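Local coordinates for G protein coupled receptor (Arabidopsis thaliana, PDB 3T33), which binds zinc as a LanC-like protein and may play a role in abscisic acid signalling, at residues A[124-138]-A[150-162]. Sequence-based numbering, arbitrary orientation.
Sequences VTFICGYAGVCALGA and YDRYLARFRGIRL
Tyr153 enters the facing helix as a knob, its side chain seated among Val133, Cys134, Gly137 and Ala138. CB rests 3.7 Å from Cys134 O and equally near Ala138 N. With CG anti to its own carbonyl carbon (chi1 -77°), the ring then lies over Gly137, whose CA makes a CH-pi contact 3.7 Å from the ring centroid, almost on the ring normal. CG meets Gly137 CA, CD1 the same atom and, at longer range, Cys134 CA; CD2 comes within 3.5 Å of Gly137 C, and CE2 and CZ still reach Gly137 CA. The opposite face carries Arg156 NH1 near its rim. One turn further on, Phe157 CB meets Cys134 CB, and its ring runs on to Ala131 and to Ala135, whose CB touches the ring edge at CE2 (3.8 Å). Cys134 SG and Tyr130 OH both abut Arg156 CB; Asp115 OD1 hydrogen-bonds Tyr130 OH while OD2 salt-bridges Arg156 NH1. Past the second helix, Ile160 spreads its branches: CG1 to the Tyr130 ring edge, CD1 to Ala131 CA, CG2 to Val124 CG2 (3.6 Å). The result is an antiparallel helical hairpin, the axes of 130-138 and 150-158 approaching to 8.2 Å at 155°, remote from the zinc; helix 101-118 borders Tyr153 and Tyr130, while helix 174-188 packs against Ala131, Phe157 and Val124.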
loop_
_atom_site.group_PDB
_atom_site.type_symbol
_atom_site.label_atom_id
_atom_site.label_comp_id
_atom_site.label_asym_id
_atom_site.label_seq_id
_atom_site.Cartn_x
_atom_site.Cartn_y
_atom_site.Cartn_z
ATOM N N VAL A 124 10.284 -9.600 11.385
ATOM C CA VAL A 124 9.750 -10.759 10.723
ATOM C C VAL A 124 8.704 -10.441 9.550
ATOM O O VAL A 124 8.213 -11.331 8.856
ATOM C CB VAL A 124 9.185 -11.594 11.882
ATOM C CG1 VAL A 124 7.701 -11.809 11.809
ATOM C CG2 VAL A 124 10.072 -12.789 12.195
ATOM N N THR A 125 8.401 -9.177 9.306
ATOM C CA THR A 125 7.317 -8.864 8.323
ATOM C C THR A 125 7.809 -8.464 6.903
ATOM O O THR A 125 9.004 -8.188 6.661
ATOM C CB THR A 125 6.367 -7.747 8.833
ATOM O OG1 THR A 125 7.089 -6.516 8.861
ATOM C CG2 THR A 125 5.842 -8.060 10.286
ATOM N N PHE A 126 6.849 -8.409 5.968
ATOM C CA PHE A 126 7.168 -7.924 4.615
ATOM C C PHE A 126 7.706 -6.492 4.606
ATOM O O PHE A 126 8.737 -6.229 3.957
ATOM C CB PHE A 126 5.935 -8.028 3.689
ATOM C CG PHE A 126 6.241 -7.786 2.243
ATOM C CD1 PHE A 126 6.724 -8.789 1.458
ATOM C CD2 PHE A 126 5.971 -6.557 1.660
ATOM C CE1 PHE A 126 7.004 -8.569 0.106
ATOM C CE2 PHE A 126 6.209 -6.354 0.317
ATOM C CZ PHE A 126 6.745 -7.363 -0.452
ATOM N N ILE A 127 7.025 -5.589 5.296
ATOM C CA ILE A 127 7.297 -4.167 5.135
ATOM C C ILE A 127 8.435 -3.709 6.062
ATOM O O ILE A 127 9.175 -2.763 5.756
ATOM C CB ILE A 127 6.037 -3.334 5.445
ATOM C CG1 ILE A 127 4.891 -3.579 4.433
ATOM C CG2 ILE A 127 6.340 -1.857 5.594
ATOM C CD1 ILE A 127 3.453 -3.112 5.011
ATOM N N CYS A 128 8.593 -4.389 7.198
ATOM C CA CYS A 128 9.584 -3.941 8.155
ATOM C C CYS A 128 10.708 -4.913 8.481
ATOM O O CYS A 128 11.650 -4.527 9.159
ATOM C CB CYS A 128 8.916 -3.413 9.432
ATOM S SG CYS A 128 8.183 -1.819 9.160
ATOM N N GLY A 129 10.634 -6.142 7.986
ATOM C CA GLY A 129 11.575 -7.187 8.378
ATOM C C GLY A 129 12.088 -8.042 7.246
ATOM O O GLY A 129 12.026 -7.701 6.052
ATOM N N TYR A 130 12.513 -9.208 7.636
ATOM C CA TYR A 130 13.368 -10.059 6.882
ATOM C C TYR A 130 12.590 -10.923 5.893
ATOM O O TYR A 130 13.159 -11.387 4.880
ATOM C CB TYR A 130 14.065 -11.001 7.926
ATOM C CG TYR A 130 15.075 -11.917 7.321
ATOM C CD1 TYR A 130 16.070 -11.392 6.521
ATOM C CD2 TYR A 130 15.037 -13.307 7.532
ATOM C CE1 TYR A 130 17.070 -12.203 5.920
ATOM C CE2 TYR A 130 16.044 -14.163 6.951
ATOM C CZ TYR A 130 17.087 -13.573 6.135
ATOM O OH TYR A 130 18.115 -14.295 5.489
ATOM N N ALA A 131 11.329 -11.221 6.227
ATOM C CA ALA A 131 10.424 -11.928 5.288
ATOM C C ALA A 131 10.269 -11.104 4.003
ATOM O O ALA A 131 10.212 -11.644 2.923
ATOM C CB ALA A 131 9.010 -12.209 5.951
ATOM N N GLY A 132 10.219 -9.785 4.136
ATOM C CA GLY A 132 10.221 -8.878 2.955
ATOM C C GLY A 132 11.412 -9.126 2.051
ATOM O O GLY A 132 11.264 -9.299 0.831
ATOM N N VAL A 133 12.602 -9.151 2.643
ATOM C CA VAL A 133 13.891 -9.398 1.918
ATOM C C VAL A 133 13.897 -10.744 1.216
ATOM O O VAL A 133 14.237 -10.862 0.021
ATOM C CB VAL A 133 15.083 -9.371 2.898
ATOM C CG1 VAL A 133 16.406 -9.736 2.184
ATOM C CG2 VAL A 133 15.146 -8.022 3.603
ATOM N N CYS A 134 13.510 -11.782 1.944
ATOM C CA CYS A 134 13.486 -13.094 1.365
ATOM C C CYS A 134 12.428 -13.268 0.318
ATOM O O CYS A 134 12.618 -14.033 -0.623
ATOM C CB CYS A 134 13.269 -14.121 2.479
ATOM S SG CYS A 134 14.719 -14.228 3.660
ATOM N N ALA A 135 11.260 -12.663 0.489
ATOM C CA ALA A 135 10.190 -12.965 -0.457
ATOM C C ALA A 135 10.473 -12.245 -1.764
ATOM O O ALA A 135 10.287 -12.824 -2.819
ATOM C CB ALA A 135 8.819 -12.576 0.105
ATOM N N LEU A 136 10.998 -11.019 -1.714
ATOM C CA LEU A 136 11.355 -10.326 -2.945
ATOM C C LEU A 136 12.518 -11.042 -3.598
ATOM O O LEU A 136 12.567 -11.259 -4.786
ATOM C CB LEU A 136 11.774 -8.890 -2.663
ATOM C CG LEU A 136 11.515 -7.767 -3.670
ATOM C CD1 LEU A 136 12.414 -6.519 -3.546
ATOM C CD2 LEU A 136 11.250 -8.173 -5.116
ATOM N N GLY A 137 13.485 -11.431 -2.808
ATOM C CA GLY A 137 14.640 -12.148 -3.358
ATOM C C GLY A 137 14.161 -13.309 -4.176
ATOM O O GLY A 137 14.595 -13.467 -5.319
ATOM N N ALA A 138 13.282 -14.136 -3.583
ATOM C CA ALA A 138 12.836 -15.366 -4.213
ATOM C C ALA A 138 11.993 -15.096 -5.477
ATOM O O ALA A 138 12.062 -15.819 -6.432
ATOM C CB ALA A 138 12.003 -16.230 -3.198
ATOM N N TYR A 150 16.923 -18.820 -6.127
ATOM C CA TYR A 150 15.577 -18.918 -5.642
ATOM C C TYR A 150 15.511 -19.800 -4.380
ATOM O O TYR A 150 14.880 -19.383 -3.368
ATOM C CB TYR A 150 14.670 -19.480 -6.709
ATOM C CG TYR A 150 13.371 -20.024 -6.166
ATOM C CD1 TYR A 150 12.414 -19.159 -5.649
ATOM C CD2 TYR A 150 13.061 -21.391 -6.240
ATOM C CE1 TYR A 150 11.230 -19.615 -5.198
ATOM C CE2 TYR A 150 11.839 -21.866 -5.766
ATOM C CZ TYR A 150 10.940 -20.975 -5.235
ATOM O OH TYR A 150 9.702 -21.360 -4.729
ATOM N N ASP A 151 16.161 -20.991 -4.450
ATOM C CA ASP A 151 16.140 -21.970 -3.353
ATOM C C ASP A 151 16.763 -21.352 -2.161
ATOM O O ASP A 151 16.291 -21.511 -1.012
ATOM C CB ASP A 151 16.947 -23.186 -3.698
ATOM C CG ASP A 151 16.323 -23.992 -4.835
ATOM O OD1 ASP A 151 15.072 -24.001 -4.981
ATOM O OD2 ASP A 151 17.108 -24.635 -5.555
ATOM N N ARG A 152 17.813 -20.602 -2.423
ATOM C CA ARG A 152 18.551 -20.036 -1.338
ATOM C C ARG A 152 17.706 -18.999 -0.569
ATOM O O ARG A 152 17.731 -18.981 0.671
ATOM C CB ARG A 152 19.899 -19.512 -1.846
ATOM C CG ARG A 152 20.456 -18.261 -1.130
ATOM C CD ARG A 152 21.766 -17.759 -1.826
ATOM N NE ARG A 152 21.889 -16.298 -1.732
ATOM C CZ ARG A 152 22.665 -15.536 -2.505
ATOM N NH1 ARG A 152 23.411 -16.075 -3.468
ATOM N NH2 ARG A 152 22.666 -14.216 -2.312
ATOM N N TYR A 153 16.964 -18.140 -1.270
ATOM C CA TYR A 153 16.084 -17.196 -0.537
ATOM C C TYR A 153 14.868 -17.914 0.074
ATOM O O TYR A 153 14.378 -17.536 1.122
ATOM C CB TYR A 153 15.570 -16.056 -1.407
ATOM C CG TYR A 153 16.572 -14.963 -1.671
ATOM C CD1 TYR A 153 16.977 -14.089 -0.656
ATOM C CD2 TYR A 153 17.116 -14.801 -2.970
ATOM C CE1 TYR A 153 17.925 -13.093 -0.900
ATOM C CE2 TYR A 153 18.037 -13.801 -3.232
ATOM C CZ TYR A 153 18.426 -12.939 -2.210
ATOM O OH TYR A 153 19.365 -11.986 -2.498
ATOM N N LEU A 154 14.380 -18.915 -0.632
ATOM C CA LEU A 154 13.322 -19.763 -0.125
ATOM C C LEU A 154 13.686 -20.493 1.195
ATOM O O LEU A 154 12.842 -20.546 2.122
ATOM C CB LEU A 154 12.929 -20.747 -1.192
ATOM C CG LEU A 154 11.761 -21.638 -0.810
ATOM C CD1 LEU A 154 10.597 -20.768 -0.457
ATOM C CD2 LEU A 154 11.450 -22.604 -1.891
ATOM N N ALA A 155 14.924 -21.008 1.284
ATOM C CA ALA A 155 15.475 -21.615 2.527
ATOM C C ALA A 155 15.589 -20.566 3.651
ATOM O O ALA A 155 15.280 -20.850 4.816
ATOM C CB ALA A 155 16.873 -22.302 2.255
ATOM N N ARG A 156 16.012 -19.348 3.314
ATOM C CA ARG A 156 16.089 -18.331 4.326
ATOM C C ARG A 156 14.692 -17.948 4.767
ATOM O O ARG A 156 14.441 -17.693 5.963
ATOM C CB ARG A 156 16.833 -17.105 3.826
ATOM C CG ARG A 156 18.336 -17.323 3.664
ATOM C CD ARG A 156 18.879 -16.304 2.634
ATOM N NE ARG A 156 20.291 -16.508 2.286
ATOM C CZ ARG A 156 20.877 -15.992 1.201
ATOM N NH1 ARG A 156 20.176 -15.240 0.343
ATOM N NH2 ARG A 156 22.164 -16.227 0.958
ATOM N N PHE A 157 13.750 -17.944 3.836
ATOM C CA PHE A 157 12.432 -17.505 4.229
ATOM C C PHE A 157 11.857 -18.600 5.191
ATOM O O PHE A 157 11.304 -18.307 6.219
ATOM C CB PHE A 157 11.513 -17.350 3.021
ATOM C CG PHE A 157 10.196 -16.689 3.373
ATOM C CD1 PHE A 157 9.403 -17.170 4.397
ATOM C CD2 PHE A 157 9.754 -15.575 2.697
ATOM C CE1 PHE A 157 8.213 -16.539 4.731
ATOM C CE2 PHE A 157 8.563 -14.983 3.023
ATOM C CZ PHE A 157 7.810 -15.440 4.044
ATOM N N ARG A 158 11.994 -19.853 4.803
ATOM C CA ARG A 158 11.524 -20.995 5.570
ATOM C C ARG A 158 12.194 -21.192 6.947
ATOM O O ARG A 158 11.631 -21.932 7.797
ATOM C CB ARG A 158 11.730 -22.235 4.735
ATOM C CG ARG A 158 10.715 -22.380 3.586
ATOM C CD ARG A 158 10.994 -23.654 2.897
ATOM N NE ARG A 158 10.033 -23.924 1.863
ATOM C CZ ARG A 158 10.220 -24.821 0.898
ATOM N NH1 ARG A 158 11.362 -25.519 0.806
ATOM N NH2 ARG A 158 9.265 -25.029 0.027
ATOM N N GLY A 159 13.352 -20.543 7.163
ATOM C CA GLY A 159 14.028 -20.540 8.481
ATOM C C GLY A 159 13.448 -19.540 9.475
ATOM O O GLY A 159 13.766 -19.561 10.697
ATOM N N ILE A 160 12.587 -18.649 8.996
ATOM C CA ILE A 160 11.998 -17.669 9.907
ATOM C C ILE A 160 11.104 -18.330 10.946
ATOM O O ILE A 160 10.287 -19.187 10.619
ATOM C CB ILE A 160 11.242 -16.521 9.120
ATOM C CG1 ILE A 160 12.253 -15.619 8.374
ATOM C CG2 ILE A 160 10.421 -15.649 10.034
ATOM C CD1 ILE A 160 11.659 -14.839 7.183
ATOM N N ARG A 161 11.240 -17.907 12.201
ATOM C CA ARG A 161 10.377 -18.396 13.262
ATOM C C ARG A 161 9.727 -17.241 14.007
ATOM O O ARG A 161 10.316 -16.164 14.126
ATOM C CB ARG A 161 11.194 -19.238 14.260
ATOM C CG ARG A 161 11.929 -20.446 13.635
ATOM C CD ARG A 161 10.944 -21.570 13.353
ATOM N NE ARG A 161 11.700 -22.628 12.666
ATOM C CZ ARG A 161 11.850 -22.715 11.347
ATOM N NH1 ARG A 161 11.284 -21.782 10.524
ATOM N NH2 ARG A 161 12.620 -23.697 10.855
ATOM N N LEU A 162 8.523 -17.456 14.519
ATOM C CA LEU A 162 7.801 -16.387 15.188
ATOM C C LEU A 162 7.864 -16.523 16.688
ATOM O O LEU A 162 7.250 -17.457 17.206
ATOM C CB LEU A 162 6.327 -16.405 14.780
ATOM C CG LEU A 162 6.096 -16.577 13.278
ATOM C CD1 LEU A 162 4.621 -16.824 13.020
ATOM C CD2 LEU A 162 6.572 -15.319 12.532
#